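Local atomic coordinates of phenylurea hydrolase B (Mycobacterium brisbanense, PDB entry 4WHB), a protein that probably hydrolyses phenylurea herbicides such as diuron, acting on a non-peptide carbon-nitrogen bond as a zinc-binding member of the amidohydrolase superfamily. Residues C[2-7]-C[25-30]; C[10-15]-C[54-59]; C[30-35]-C[416-421]; C[106-111]-C[438-443]. All blocks are in the same frame, centred on the assembly; numbering follows the deposited sequence.

Contact 1: residues C[2-7]-C[25-30]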
loop_
_atom_site.group_PDB
_atom_site.type_symbol
_atom_site.label_atom_id
_atom_site.label_comp_id
_atom_site.label_asym_id
_atom_site.label_seq_id
_atom_site.Cartn_x
_atom_site.Cartn_y
_atom_site.Cartn_z
ATOM N N SER C 2 1.074 58.445 -11.096
ATOM C CA SER C 2 2.050 59.479 -10.655
ATOM C C SER C 2 3.253 59.485 -11.583
ATOM O O SER C 2 3.552 58.489 -12.240
ATOM C CB SER C 2 2.555 59.214 -9.222
ATOM O OG SER C 2 1.523 59.016 -8.264
ATOM N N THR C 3 3.953 60.612 -11.636
ATOM C CA THR C 3 5.255 60.655 -12.285
ATOM C C THR C 3 6.221 60.952 -11.165
ATOM O O THR C 3 5.976 61.856 -10.406
ATOM C CB THR C 3 5.254 61.709 -13.386
ATOM O OG1 THR C 3 4.373 61.236 -14.445
ATOM C CG2 THR C 3 6.705 62.007 -13.895
ATOM N N ILE C 4 7.280 60.168 -11.022
ATOM C CA ILE C 4 8.052 60.153 -9.779
ATOM C C ILE C 4 9.516 60.374 -10.002
ATOM O O ILE C 4 10.019 60.014 -11.054
ATOM C CB ILE C 4 7.919 58.800 -9.061
ATOM C CG1 ILE C 4 6.480 58.282 -9.178
ATOM C CG2 ILE C 4 8.371 58.936 -7.616
ATOM C CD1 ILE C 4 5.959 57.532 -7.970
ATOM N N ALA C 5 10.194 60.963 -9.022
ATOM C CA ALA C 5 11.659 61.036 -9.055
ATOM C C ALA C 5 12.252 60.416 -7.805
ATOM O O ALA C 5 11.841 60.747 -6.710
ATOM C CB ALA C 5 12.162 62.450 -9.210
ATOM N N ILE C 6 13.183 59.476 -7.971
ATOM C CA ILE C 6 13.816 58.841 -6.834
ATOM C C ILE C 6 15.238 59.340 -6.772
ATOM O O ILE C 6 16.047 59.077 -7.638
ATOM C CB ILE C 6 13.842 57.328 -6.934
ATOM C CG1 ILE C 6 12.462 56.793 -7.245
ATOM C CG2 ILE C 6 14.311 56.752 -5.607
ATOM C CD1 ILE C 6 12.275 56.392 -8.701
ATOM N N THR C 7 15.535 60.036 -5.698
ATOM C CA THR C 7 16.721 60.859 -5.593
ATOM C C THR C 7 17.798 60.293 -4.642
ATOM O O THR C 7 17.459 59.661 -3.639
ATOM C CB THR C 7 16.331 62.252 -5.082
ATOM O OG1 THR C 7 15.749 62.148 -3.775
ATOM C CG2 THR C 7 15.315 62.880 -6.020
ATOM N N VAL C 25 17.173 58.654 -10.364
ATOM C CA VAL C 25 16.376 57.956 -11.335
ATOM C C VAL C 25 14.950 58.549 -11.329
ATOM O O VAL C 25 14.302 58.703 -10.289
ATOM C CB VAL C 25 16.348 56.449 -11.048
ATOM C CG1 VAL C 25 15.655 55.709 -12.149
ATOM C CG2 VAL C 25 17.750 55.927 -10.871
ATOM N N ILE C 26 14.487 58.865 -12.534
ATOM C CA ILE C 26 13.170 59.358 -12.771
ATOM C C ILE C 26 12.360 58.252 -13.454
ATOM O O ILE C 26 12.915 57.433 -14.218
ATOM C CB ILE C 26 13.269 60.602 -13.679
ATOM C CG1 ILE C 26 14.103 61.699 -12.980
ATOM C CG2 ILE C 26 11.868 61.115 -14.027
ATOM C CD1 ILE C 26 14.121 63.067 -13.618
ATOM N N VAL C 27 11.053 58.241 -13.210
ATOM C CA VAL C 27 10.160 57.321 -13.949
ATOM C C VAL C 27 9.128 58.111 -14.714
ATOM O O VAL C 27 8.539 59.061 -14.183
ATOM C CB VAL C 27 9.478 56.271 -13.049
ATOM C CG1 VAL C 27 10.504 55.260 -12.585
ATOM C CG2 VAL C 27 8.833 56.927 -11.873
ATOM N N GLU C 28 8.945 57.747 -15.982
ATOM C CA GLU C 28 7.924 58.379 -16.811
ATOM C C GLU C 28 6.893 57.305 -17.012
ATOM O O GLU C 28 7.256 56.233 -17.461
ATOM C CB GLU C 28 8.506 58.807 -18.162
ATOM C CG GLU C 28 7.460 58.970 -19.270
ATOM C CD GLU C 28 7.964 58.659 -20.682
ATOM O OE1 GLU C 28 7.319 59.169 -21.634
ATOM O OE2 GLU C 28 8.969 57.905 -20.841
ATOM N N GLY C 29 5.626 57.577 -16.705
ATOM C CA GLY C 29 4.593 56.583 -16.928
ATOM C C GLY C 29 4.985 55.357 -16.153
ATOM O O GLY C 29 5.109 55.459 -14.932
ATOM N N ASP C 30 5.243 54.254 -16.854
ATOM C CA ASP C 30 5.849 53.098 -16.215
ATOM C C ASP C 30 7.308 53.476 -16.370
ATOM O O ASP C 30 7.780 54.452 -15.763
ATOM C CB ASP C 30 5.530 51.787 -16.942
ATOM C CG ASP C 30 4.347 51.901 -17.876
ATOM O OD1 ASP C 30 3.226 51.764 -17.344
ATOM O OD2 ASP C 30 4.521 52.098 -19.126
#

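Contact 2: residues C[10-15]-C[54-59]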
loop_
_atom_site.group_PDB
_atom_site.type_symbol
_atom_site.label_atom_id
_atom_site.label_comp_id
_atom_site.label_asym_id
_atom_site.label_seq_id
_atom_site.Cartn_x
_atom_site.Cartn_y
_atom_site.Cartn_z
ATOM N N THR C 10 22.030 54.969 -4.574
ATOM C CA THR C 10 23.286 54.325 -4.909
ATOM C C THR C 10 22.907 53.102 -5.764
ATOM O O THR C 10 22.392 52.072 -5.227
ATOM C CB THR C 10 23.994 53.878 -3.644
ATOM O OG1 THR C 10 23.886 54.894 -2.648
ATOM C CG2 THR C 10 25.471 53.595 -3.957
ATOM N N LEU C 11 23.135 53.199 -7.076
ATOM C CA LEU C 11 22.499 52.286 -8.005
ATOM C C LEU C 11 23.333 51.058 -8.415
ATOM O O LEU C 11 24.455 51.198 -8.946
ATOM C CB LEU C 11 22.118 53.047 -9.259
ATOM C CG LEU C 11 21.443 52.134 -10.331
ATOM C CD1 LEU C 11 20.196 51.372 -9.825
ATOM C CD2 LEU C 11 21.109 52.879 -11.610
ATOM N N ILE C 12 22.774 49.866 -8.188
ATOM C CA ILE C 12 23.276 48.667 -8.846
ATOM C C ILE C 12 22.417 48.439 -10.101
ATOM O O ILE C 12 21.235 48.125 -9.991
ATOM C CB ILE C 12 23.236 47.428 -7.921
ATOM C CG1 ILE C 12 23.804 47.779 -6.564
ATOM C CG2 ILE C 12 24.014 46.283 -8.543
ATOM C CD1 ILE C 12 24.099 46.583 -5.701
ATOM N N ASP C 13 23.009 48.621 -11.279
ATOM C CA ASP C 13 22.281 48.388 -12.513
ATOM C C ASP C 13 21.975 46.904 -12.551
ATOM O O ASP C 13 20.931 46.481 -13.032
ATOM C CB ASP C 13 23.075 48.786 -13.774
ATOM C CG ASP C 13 24.257 49.701 -13.486
ATOM O OD1 ASP C 13 24.178 50.960 -13.365
ATOM O OD2 ASP C 13 25.325 49.132 -13.377
ATOM N N GLY C 14 22.938 46.122 -12.056
ATOM C CA GLY C 14 22.860 44.675 -12.064
ATOM C C GLY C 14 23.435 44.086 -13.340
ATOM O O GLY C 14 23.601 42.832 -13.464
ATOM N N LEU C 15 23.734 44.979 -14.280
ATOM C CA LEU C 15 24.340 44.616 -15.529
ATOM C C LEU C 15 25.713 44.002 -15.287
ATOM O O LEU C 15 26.260 43.276 -16.159
ATOM C CB LEU C 15 24.533 45.836 -16.401
ATOM C CG LEU C 15 23.329 46.102 -17.242
ATOM C CD1 LEU C 15 23.283 47.608 -17.611
ATOM C CD2 LEU C 15 23.299 45.114 -18.423
ATOM N N ARG C 54 20.409 56.958 1.712
ATOM C CA ARG C 54 20.680 55.843 2.599
ATOM C C ARG C 54 19.998 54.578 2.116
ATOM O O ARG C 54 19.715 53.714 2.920
ATOM C CB ARG C 54 20.216 56.153 4.040
ATOM C CG ARG C 54 20.631 57.508 4.572
ATOM C CD ARG C 54 22.089 57.459 5.016
ATOM N NE ARG C 54 22.599 58.767 5.381
ATOM C CZ ARG C 54 22.784 59.753 4.515
ATOM N NH1 ARG C 54 22.491 59.618 3.250
ATOM N NH2 ARG C 54 23.252 60.919 4.902
ATOM N N ARG C 55 19.728 54.454 0.822
ATOM C CA ARG C 55 19.202 53.206 0.291
ATOM C C ARG C 55 19.886 52.767 -1.000
ATOM O O ARG C 55 20.736 53.475 -1.519
ATOM C CB ARG C 55 17.690 53.319 0.071
ATOM C CG ARG C 55 16.906 53.202 1.356
ATOM C CD ARG C 55 15.599 53.931 1.277
ATOM N NE ARG C 55 14.886 53.845 2.565
ATOM C CZ ARG C 55 15.258 54.487 3.670
ATOM N NH1 ARG C 55 16.318 55.269 3.678
ATOM N NH2 ARG C 55 14.546 54.370 4.772
ATOM N N TRP C 56 19.503 51.601 -1.515
ATOM C CA TRP C 56 20.043 51.080 -2.743
ATOM C C TRP C 56 18.918 50.813 -3.669
ATOM O O TRP C 56 17.778 50.563 -3.251
ATOM C CB TRP C 56 20.749 49.746 -2.493
ATOM C CG TRP C 56 22.182 49.913 -2.208
ATOM C CD1 TRP C 56 23.221 49.679 -3.054
ATOM C CD2 TRP C 56 22.744 50.385 -0.986
ATOM N NE1 TRP C 56 24.394 50.008 -2.435
ATOM C CE2 TRP C 56 24.129 50.423 -1.160
ATOM C CE3 TRP C 56 22.203 50.769 0.240
ATOM C CZ2 TRP C 56 24.978 50.876 -0.183
ATOM C CZ3 TRP C 56 23.068 51.191 1.234
ATOM C CH2 TRP C 56 24.439 51.220 1.022
ATOM N N MET C 57 19.221 50.855 -4.957
ATOM C CA MET C 57 18.296 50.310 -5.946
ATOM C C MET C 57 18.978 49.156 -6.637
ATOM O O MET C 57 20.088 49.289 -7.178
ATOM C CB MET C 57 17.873 51.352 -6.977
ATOM C CG MET C 57 16.518 51.990 -6.699
ATOM S SD MET C 57 15.997 53.015 -8.072
ATOM C CE MET C 57 16.200 51.894 -9.423
ATOM N N VAL C 58 18.318 48.006 -6.590
ATOM C CA VAL C 58 18.705 46.878 -7.424
ATOM C C VAL C 58 17.547 46.704 -8.390
ATOM O O VAL C 58 16.412 47.146 -8.093
ATOM C CB VAL C 58 18.945 45.609 -6.616
ATOM C CG1 VAL C 58 20.151 45.778 -5.711
ATOM C CG2 VAL C 58 17.729 45.267 -5.780
ATOM N N PRO C 59 17.820 46.120 -9.555
ATOM C CA PRO C 59 16.703 45.871 -10.453
ATOM C C PRO C 59 15.697 44.956 -9.748
ATOM O O PRO C 59 16.110 44.089 -8.993
ATOM C CB PRO C 59 17.352 45.191 -11.674
ATOM C CG PRO C 59 18.742 44.899 -11.248
ATOM C CD PRO C 59 19.117 45.835 -10.166
#

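Contact 3: residues C[30-35]-C[416-421]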
loop_
_atom_site.group_PDB
_atom_site.type_symbol
_atom_site.label_atom_id
_atom_site.label_comp_id
_atom_site.label_asym_id
_atom_site.label_seq_id
_atom_site.Cartn_x
_atom_site.Cartn_y
_atom_site.Cartn_z
ATOM N N ASP C 30 5.243 54.254 -16.854
ATOM C CA ASP C 30 5.849 53.098 -16.215
ATOM C C ASP C 30 7.308 53.476 -16.370
ATOM O O ASP C 30 7.780 54.452 -15.763
ATOM C CB ASP C 30 5.530 51.787 -16.942
ATOM C CG ASP C 30 4.347 51.901 -17.876
ATOM O OD1 ASP C 30 3.226 51.764 -17.344
ATOM O OD2 ASP C 30 4.521 52.098 -19.126
ATOM N N ARG C 31 8.024 52.743 -17.203
ATOM C CA ARG C 31 9.091 53.321 -17.961
ATOM C C ARG C 31 10.022 54.208 -17.132
ATOM O O ARG C 31 9.679 55.294 -16.702
ATOM C CB ARG C 31 8.492 54.066 -19.176
ATOM C CG ARG C 31 8.302 53.263 -20.455
ATOM C CD ARG C 31 8.342 51.794 -20.213
ATOM N NE ARG C 31 8.163 50.947 -21.395
ATOM C CZ ARG C 31 8.660 49.734 -21.468
ATOM N NH1 ARG C 31 9.399 49.287 -20.478
ATOM N NH2 ARG C 31 8.459 49.017 -22.557
ATOM N N PHE C 32 11.210 53.692 -16.923
ATOM C CA PHE C 32 12.316 54.464 -16.425
ATOM C C PHE C 32 12.556 55.555 -17.409
ATOM O O PHE C 32 12.410 55.309 -18.596
ATOM C CB PHE C 32 13.603 53.642 -16.358
ATOM C CG PHE C 32 13.715 52.817 -15.130
ATOM C CD1 PHE C 32 13.489 53.381 -13.879
ATOM C CD2 PHE C 32 13.996 51.488 -15.214
ATOM C CE1 PHE C 32 13.580 52.613 -12.741
ATOM C CE2 PHE C 32 14.086 50.726 -14.072
ATOM C CZ PHE C 32 13.893 51.283 -12.844
ATOM N N ALA C 33 12.900 56.757 -16.927
ATOM C CA ALA C 33 13.058 57.831 -17.835
ATOM C C ALA C 33 14.548 58.164 -18.077
ATOM O O ALA C 33 15.120 57.888 -19.133
ATOM C CB ALA C 33 12.257 59.022 -17.340
ATOM N N THR C 34 15.128 58.832 -17.092
ATOM C CA THR C 34 16.465 59.349 -17.190
ATOM C C THR C 34 17.293 58.760 -16.036
ATOM O O THR C 34 16.826 58.677 -14.897
ATOM C CB THR C 34 16.487 60.863 -17.112
ATOM O OG1 THR C 34 15.325 61.415 -17.750
ATOM C CG2 THR C 34 17.742 61.378 -17.762
ATOM N N VAL C 35 18.509 58.304 -16.329
ATOM C CA VAL C 35 19.382 57.772 -15.311
ATOM C C VAL C 35 20.670 58.563 -15.322
ATOM O O VAL C 35 21.454 58.487 -16.264
ATOM C CB VAL C 35 19.745 56.316 -15.597
ATOM C CG1 VAL C 35 20.538 55.722 -14.446
ATOM C CG2 VAL C 35 18.482 55.509 -15.813
ATOM N N ALA C 416 9.699 50.082 -15.396
ATOM C CA ALA C 416 10.297 50.466 -14.159
ATOM C C ALA C 416 9.813 49.536 -13.076
ATOM O O ALA C 416 8.680 49.684 -12.570
ATOM C CB ALA C 416 10.010 51.891 -13.836
ATOM N N ASP C 417 10.671 48.561 -12.777
ATOM C CA ASP C 417 10.431 47.628 -11.719
ATOM C C ASP C 417 11.675 47.749 -10.874
ATOM O O ASP C 417 12.795 47.525 -11.367
ATOM C CB ASP C 417 10.303 46.173 -12.241
ATOM C CG ASP C 417 9.223 46.012 -13.291
ATOM O OD1 ASP C 417 8.112 46.579 -13.107
ATOM O OD2 ASP C 417 9.479 45.293 -14.305
ATOM N N PHE C 418 11.530 48.122 -9.619
ATOM C CA PHE C 418 12.706 48.185 -8.799
ATOM C C PHE C 418 12.425 47.970 -7.331
ATOM O O PHE C 418 11.287 48.044 -6.871
ATOM C CB PHE C 418 13.465 49.504 -9.025
ATOM C CG PHE C 418 12.771 50.731 -8.529
ATOM C CD1 PHE C 418 12.814 51.081 -7.201
ATOM C CD2 PHE C 418 12.125 51.564 -9.417
ATOM C CE1 PHE C 418 12.203 52.234 -6.759
ATOM C CE2 PHE C 418 11.505 52.732 -8.981
ATOM C CZ PHE C 418 11.532 53.061 -7.635
ATOM N N VAL C 419 13.503 47.686 -6.609
ATOM C CA VAL C 419 13.440 47.420 -5.203
ATOM C C VAL C 419 14.472 48.318 -4.521
ATOM O O VAL C 419 15.611 48.477 -5.041
ATOM C CB VAL C 419 13.783 45.970 -4.940
ATOM C CG1 VAL C 419 13.553 45.655 -3.473
ATOM C CG2 VAL C 419 12.953 45.040 -5.833
ATOM N N LEU C 420 14.084 48.940 -3.401
ATOM C CA LEU C 420 15.021 49.732 -2.643
ATOM C C LEU C 420 15.487 48.968 -1.409
ATOM O O LEU C 420 14.655 48.457 -0.650
ATOM C CB LEU C 420 14.371 51.039 -2.212
ATOM C CG LEU C 420 14.374 52.228 -3.184
ATOM C CD1 LEU C 420 12.916 52.511 -3.518
ATOM C CD2 LEU C 420 15.002 53.463 -2.522
ATOM N N LEU C 421 16.787 48.886 -1.179
ATOM C CA LEU C 421 17.281 48.129 -0.007
ATOM C C LEU C 421 17.682 49.040 1.148
ATOM O O LEU C 421 17.716 50.247 1.011
ATOM C CB LEU C 421 18.474 47.241 -0.395
ATOM C CG LEU C 421 18.221 46.242 -1.502
ATOM C CD1 LEU C 421 19.486 45.509 -1.800
ATOM C CD2 LEU C 421 17.120 45.276 -1.081
#

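Contact 4: residues C[106-111]-C[438-443]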
loop_
_atom_site.group_PDB
_atom_site.type_symbol
_atom_site.label_atom_id
_atom_site.label_comp_id
_atom_site.label_asym_id
_atom_site.label_seq_id
_atom_site.Cartn_x
_atom_site.Cartn_y
_atom_site.Cartn_z
ATOM N N GLY C 106 10.082 41.476 -3.110
ATOM C CA GLY C 106 10.850 42.220 -4.094
ATOM C C GLY C 106 10.900 41.615 -5.487
ATOM O O GLY C 106 11.495 42.220 -6.390
ATOM N N VAL C 107 10.259 40.475 -5.706
ATOM C CA VAL C 107 10.255 39.892 -7.049
ATOM C C VAL C 107 9.105 40.431 -7.886
ATOM O O VAL C 107 7.969 40.102 -7.659
ATOM C CB VAL C 107 10.182 38.353 -6.986
ATOM C CG1 VAL C 107 10.359 37.760 -8.389
ATOM C CG2 VAL C 107 11.220 37.770 -5.977
ATOM N N THR C 108 9.427 41.276 -8.846
ATOM C CA THR C 108 8.434 41.956 -9.685
ATOM C C THR C 108 7.890 41.095 -10.780
ATOM O O THR C 108 6.784 41.290 -11.232
ATOM C CB THR C 108 9.055 43.210 -10.330
ATOM O OG1 THR C 108 10.302 42.870 -10.968
ATOM C CG2 THR C 108 9.287 44.298 -9.241
ATOM N N THR C 109 8.674 40.111 -11.180
ATOM C CA THR C 109 8.364 39.282 -12.338
ATOM C C THR C 109 8.739 37.830 -12.093
ATOM O O THR C 109 9.805 37.530 -11.603
ATOM C CB THR C 109 9.138 39.778 -13.578
ATOM O OG1 THR C 109 8.565 41.022 -14.045
ATOM C CG2 THR C 109 9.123 38.727 -14.696
ATOM N N VAL C 110 7.858 36.911 -12.440
ATOM C CA VAL C 110 8.133 35.507 -12.241
ATOM C C VAL C 110 7.780 34.659 -13.480
ATOM O O VAL C 110 6.838 34.946 -14.242
ATOM C CB VAL C 110 7.394 34.982 -11.017
ATOM C CG1 VAL C 110 5.925 34.726 -11.309
ATOM C CG2 VAL C 110 8.015 33.712 -10.547
ATOM N N PHE C 111 8.584 33.605 -13.673
ATOM C CA PHE C 111 8.350 32.601 -14.697
ATOM C C PHE C 111 7.935 31.301 -14.037
ATOM O O PHE C 111 8.720 30.725 -13.287
ATOM C CB PHE C 111 9.608 32.386 -15.529
ATOM C CG PHE C 111 10.077 33.634 -16.280
ATOM C CD1 PHE C 111 10.920 34.552 -15.668
ATOM C CD2 PHE C 111 9.706 33.872 -17.586
ATOM C CE1 PHE C 111 11.376 35.661 -16.345
ATOM C CE2 PHE C 111 10.155 34.970 -18.262
ATOM C CZ PHE C 111 10.985 35.877 -17.634
ATOM N N VAL C 438 9.107 48.567 -2.848
ATOM C CA VAL C 438 9.137 47.873 -4.115
ATOM C C VAL C 438 8.270 48.598 -5.142
ATOM O O VAL C 438 7.073 48.697 -4.962
ATOM C CB VAL C 438 8.667 46.438 -3.971
ATOM C CG1 VAL C 438 8.696 45.733 -5.330
ATOM C CG2 VAL C 438 9.566 45.665 -3.027
ATOM N N PHE C 439 8.880 49.109 -6.209
ATOM C CA PHE C 439 8.127 49.750 -7.274
ATOM C C PHE C 439 7.994 48.824 -8.480
ATOM O O PHE C 439 8.938 48.087 -8.822
ATOM C CB PHE C 439 8.790 51.055 -7.694
ATOM C CG PHE C 439 8.248 52.279 -6.977
ATOM C CD1 PHE C 439 8.446 52.454 -5.617
ATOM C CD2 PHE C 439 7.536 53.244 -7.680
ATOM C CE1 PHE C 439 7.963 53.552 -4.958
ATOM C CE2 PHE C 439 7.041 54.344 -7.030
ATOM C CZ PHE C 439 7.254 54.496 -5.666
ATOM N N GLN C 440 6.818 48.825 -9.106
ATOM C CA GLN C 440 6.557 47.952 -10.248
ATOM C C GLN C 440 5.805 48.698 -11.322
ATOM O O GLN C 440 4.872 49.428 -11.016
ATOM C CB GLN C 440 5.760 46.718 -9.812
ATOM C CG GLN C 440 5.931 45.510 -10.732
ATOM C CD GLN C 440 4.745 44.562 -10.630
ATOM O OE1 GLN C 440 4.850 43.445 -10.103
ATOM N NE2 GLN C 440 3.593 45.016 -11.132
ATOM N N ALA C 441 6.213 48.520 -12.585
ATOM C CA ALA C 441 5.600 49.224 -13.711
ATOM C C ALA C 441 5.524 50.723 -13.407
ATOM O O ALA C 441 4.571 51.397 -13.752
ATOM C CB ALA C 441 4.213 48.664 -13.999
ATOM N N GLY C 442 6.562 51.229 -12.768
ATOM C CA GLY C 442 6.602 52.609 -12.334
ATOM C C GLY C 442 5.535 52.934 -11.321
ATOM O O GLY C 442 5.017 54.055 -11.331
ATOM N N ALA C 443 5.211 51.974 -10.453
ATOM C CA ALA C 443 4.167 52.151 -9.473
ATOM C C ALA C 443 4.537 51.560 -8.117
ATOM O O ALA C 443 5.177 50.544 -8.045
ATOM C CB ALA C 443 2.846 51.580 -9.994
#

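Contact 1: residues C[2-7]-C[25-30]
Ile-4 and Val-27 stand side by side on one face of a two-stranded antiparallel pairing, their side chains pointing the same way. Val-27 turns CG1 anti to its own carbonyl carbon (chi1 -71°), which leaves CG2 in the crowded position between the backbone N and the carbonyl carbon; from there CG2 lies alongside Ile-4, 3.5 Å from its CB. On the same face, Ile-6 CD1 reaches back to 4.4 Å from Val-27 CG1, with Val-25 next to it. Ala-5 and Ile-26 occupy the other face, where Ala-5 CB faces Ile-26 CG1 at 4.3 Å. Reciprocal bonds between Ile-6 and Val-25 hold the register, with Ile-6 N to Val-25 O at 2.7 Å and Val-25 N to Ile-6 O at 3.0 Å; Val-27 N also donates to Ile-4 O over 3.0 Å. On its far side strand 4-7 pairs with strand 48-51, so it runs inside the small N-terminal sheet, and Val-25 and Val-27 pack on Phe-32 of the next strand. Between the two strands, then, polar groups meet through the backbone and the packed side chains through hydrocarbon, as in the interior of a structural sheet away from the zinc-binding residues.

Contact 2: residues C[10-15]-C[54-59]
Ile-12 enters the contact with its backbone fixed, its N donating to Met-57 O over 2.9 Å, nearly along the C=O axis. Its CB sits near that same carbonyl, 3.7 Å from Met-57 O. The next atom, Ile-12 CG1, lies beside the backbone N and anti to the carbonyl carbon (chi1 -47°), a setting that brings it to the edge of the indole, 4.0 Å from Trp-56 CD1. The chain then extends, and Ile-12 CD1 at the tip ends 4.0 Å from Val-58 CG1, the two side chains pointing the same way. Parallel pairing of strand 9-11 with strand 56-63 underlies this arrangement. Strand 56-63 also pairs antiparallel with strand 418-421 and parallel with strand 107-112, consistent with its passing from the beta-sandwich into the TIM barrel, as in other amidohydrolases. Two residues earlier, Thr-10 lays its CB over a face of the Trp-56 ring, 4.2 Å from the centroid of the five-membered ring and offset toward the rim, a CH-pi contact. Thr-10 O accepts a weak bond from Met-57 N at 3.4 Å. On the other face of the sheet Leu-11, with CG anti to the backbone N, crosses Met-57 obliquely and sets CD1 3.7 Å from Met-57 CB. Past Ile-12 the chain stays beside segment 54-59, and the Pro-59 ring lies against the carbonyl oxygens of Ile-12 and Asp-13.

Contact 3: residues C[30-35]-C[416-421]
The Phe-32 ring receives the methyl group of Ala-416 over the centre of one face: Ala-416 CB is 3.8 Å from the ring centroid and only 12° off the ring normal, a CH-pi contact. The second aromatic side chain, Phe-418, crosses Phe-32 obliquely, its CD2 3.8 Å from Phe-32 CE1. Leu-420 CD1 lies in plane at the edge of the Phe-418 ring, and the ring of Phe-439 meets Phe-418 with its plane nearly parallel. The torsions put the rings in place. Phe-32 carries CG anti to its carbonyl carbon (chi1 -83°), whereas Phe-418 holds CG in the crowded position between backbone N and carbonyl carbon (chi1 69°). No hydrogen bond joins the two segments, and Ala-416 and Phe-32 meet through carbon. Asp-417 points away from this apolar patch and is held elsewhere, by a salt bridge to Arg-136 and a hydrogen bond from Ala-441 N. Val-27 of strand 23-27 also touches Ala-416. Phe-32 of one sheet thus packs on Ala-416, just before strand 418-421, and on Phe-418 of that strand in another sheet, an arrangement typical of the beta-sandwich that N- and C-terminal parts of the chain build beside the barrel in amidohydrolases.

Contact 4: residues C[106-111]-C[438-443]
Strands 107-111 and 438-440 run past each other at 43°, with axes 8.1 Å apart at closest approach, too far for backbone pairing. The first begins just after helix 91-104, which closes at Gly-106 in a Schellman motif; Gly-106 has a positive phi (106°). The second leads into a beta-hairpin with a type I' turn from Gln-440 to Ala-443, in which Gln-440 N bonds Ala-443 O at 2.6 Å and the return bond is weak. As in other amidohydrolases, this is probably where a strand of the TIM barrel, flanked by strands 56-63 and 136-139, meets the beta-sandwich. Side chains bridge the gap. Val-438 directs CG2 beside its backbone N and anti to its carbonyl carbon, and brings it 3.8 Å from Gly-106 CA, an ordinary packing distance. Thr-108 and Gln-440 slide past each other in opposite directions: Gln-440 carries CG anti to its backbone N, and CG lies 3.9 Å from Thr-108 CG2. Leu-103 of helix 91-104 packs on Thr-108, Val-438 and Gln-440 together, so the helix adds a third element to the packing. In Thr-108, OG1 takes the crowded position between N and carbonyl carbon (chi1 51°) and makes a weak hydrogen bond to Tyr-61 O, while CG2 rests 3.8 Å from Phe-439 O.

The four contacts lie on the same side of the chain's centre and lead from the sandwich toward the barrel. Contacts 1 and 3, with centres about 7 Å apart, share Asp-30 and are joined where Ile-26 O probably accepts a hydrogen bond from Ala-33 N; Ile-6 CD1 also packs on Phe-418 CZ. Contact 3, about 10 Å between centres from both contact 2 and contact 4, links them through strand 418-421, which probably bonds to Trp-56 O through Leu-421 N and to Phe-439 O through Phe-418 N. Contacts 2 and 4 do not touch. All four lie away from the zinc-binding residues His-273 and Asp-344.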